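Local coordinates for protein AbyA5 (Verrucosispora maris, PDB 4YWF) that catalyses acetate elimination as an esterase-like lyase in spirotetronate biosynthesis, on an alpha/beta-hydrolase fold, at residues A[219-222]-A[223-227]. The protein carries 4 engineered substitutions. Sequence-based numbering, arbitrary orientation.
Sequences SGHL and ALRAA
Arg225 sits one turn beyond His221 on the same helix. Its backbone N donates to His221 O (3.0 Å), within a ladder of i to i+4 bonds that also joins Ala223 to Ser219, Leu224 to Gly220 and Ala226 to Leu222. Arg225 CB rests against that same carbonyl, 3.3 Å from His221 O. CG leaves anti to the backbone N (chi1 158°) and, with CD, runs on away from the imidazole; bends at chi2 and chi3 then carry the guanidinium outward past His221. Arg225 NH2 stands 4.3 Å from His221 NE2, meeting the ring obliquely. What unites the two groups is Trp282 O, which takes a hydrogen bond from His221 NE2 and a weak one from Arg225 NH2. NH2 also bonds weakly to Ala283 O, and NH1 forms a salt bridge with Asp288; together these partners probably limit rotation of the guanidinium. Leu224 CG lies 3.4 Å from Gly220 O, and Ala226 CB 3.4 Å from Leu222 O. Helix 218-226 links parallel strands 207-215 and 233-239 in a beta-alpha-beta crossover, the position that follows the nucleophile elbow in alpha/beta hydrolases. Ala223 and Leu224 pack on Ile236 of strand 233-239, whereas Leu222, Ala223 and Ala226 meet Phe195 of helix 194-201.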
loop_
_atom_site.group_PDB
_atom_site.type_symbol
_atom_site.label_atom_id
_atom_site.label_comp_id
_atom_site.label_asym_id
_atom_site.label_seq_id
_atom_site.Cartn_x
_atom_site.Cartn_y
_atom_site.Cartn_z
ATOM N N SER A 219 -3.203 -0.284 -4.915
ATOM C CA SER A 219 -1.986 -0.060 -5.649
ATOM C C SER A 219 -1.756 -1.259 -6.581
ATOM O O SER A 219 -1.028 -1.158 -7.524
ATOM C CB SER A 219 -0.767 0.193 -4.737
ATOM O OG SER A 219 -0.281 -0.986 -4.080
ATOM N N GLY A 220 -2.344 -2.393 -6.270
ATOM C CA GLY A 220 -2.253 -3.514 -7.126
ATOM C C GLY A 220 -2.938 -3.295 -8.470
ATOM O O GLY A 220 -2.457 -3.757 -9.511
ATOM N N HIS A 221 -4.022 -2.551 -8.455
ATOM C CA HIS A 221 -4.676 -2.156 -9.691
ATOM C C HIS A 221 -3.697 -1.245 -10.515
ATOM O O HIS A 221 -3.613 -1.325 -11.739
ATOM C CB HIS A 221 -5.957 -1.428 -9.350
ATOM C CG HIS A 221 -6.561 -0.716 -10.518
ATOM N ND1 HIS A 221 -6.382 0.618 -10.731
ATOM C CD2 HIS A 221 -7.398 -1.150 -11.492
ATOM C CE1 HIS A 221 -7.047 0.980 -11.812
ATOM N NE2 HIS A 221 -7.676 -0.082 -12.292
ATOM N N LEU A 222 -2.924 -0.402 -9.833
ATOM C CA LEU A 222 -2.015 0.474 -10.527
ATOM C C LEU A 222 -0.883 -0.287 -11.157
ATOM O O LEU A 222 -0.441 0.035 -12.321
ATOM C CB LEU A 222 -1.436 1.512 -9.600
ATOM C CG LEU A 222 -2.408 2.581 -9.040
ATOM C CD1 LEU A 222 -1.591 3.509 -8.128
ATOM C CD2 LEU A 222 -3.115 3.334 -10.192
ATOM N N ALA A 223 -0.386 -1.283 -10.416
ATOM C CA ALA A 223 0.664 -2.122 -10.955
ATOM C C ALA A 223 0.164 -2.853 -12.201
ATOM O O ALA A 223 0.889 -2.954 -13.227
ATOM C CB ALA A 223 1.134 -3.116 -9.897
ATOM N N LEU A 224 -1.021 -3.446 -12.114
ATOM C CA LEU A 224 -1.529 -4.204 -13.246
ATOM C C LEU A 224 -1.807 -3.330 -14.483
ATOM O O LEU A 224 -1.647 -3.810 -15.644
ATOM C CB LEU A 224 -2.810 -4.946 -12.892
ATOM C CG LEU A 224 -2.744 -6.137 -11.950
ATOM C CD1 LEU A 224 -4.117 -6.370 -11.342
ATOM C CD2 LEU A 224 -2.194 -7.378 -12.673
ATOM N N ARG A 225 -2.186 -2.091 -14.241
ATOM C CA ARG A 225 -2.407 -1.099 -15.292
ATOM C C ARG A 225 -1.060 -0.687 -15.872
ATOM O O ARG A 225 -0.946 -0.526 -17.090
ATOM C CB ARG A 225 -3.165 0.123 -14.691
ATOM C CG ARG A 225 -3.026 1.422 -15.476
ATOM C CD ARG A 225 -3.947 1.373 -16.687
ATOM N NE ARG A 225 -5.360 1.250 -16.278
ATOM C CZ ARG A 225 -6.331 0.649 -16.992
ATOM N NH1 ARG A 225 -6.067 0.052 -18.171
ATOM N NH2 ARG A 225 -7.570 0.610 -16.518
ATOM N N ALA A 226 -0.015 -0.605 -15.039
ATOM C CA ALA A 226 1.315 -0.185 -15.532
ATOM C C ALA A 226 1.993 -1.262 -16.339
ATOM O O ALA A 226 2.687 -0.950 -17.313
ATOM C CB ALA A 226 2.257 0.205 -14.404
ATOM N N ALA A 227 1.840 -2.522 -15.896
ATOM C CA ALA A 227 2.696 -3.591 -16.333
ATOM C C ALA A 227 2.826 -3.701 -17.852
ATOM O O ALA A 227 3.941 -3.909 -18.344
ATOM C CB ALA A 227 2.197 -4.931 -15.779
#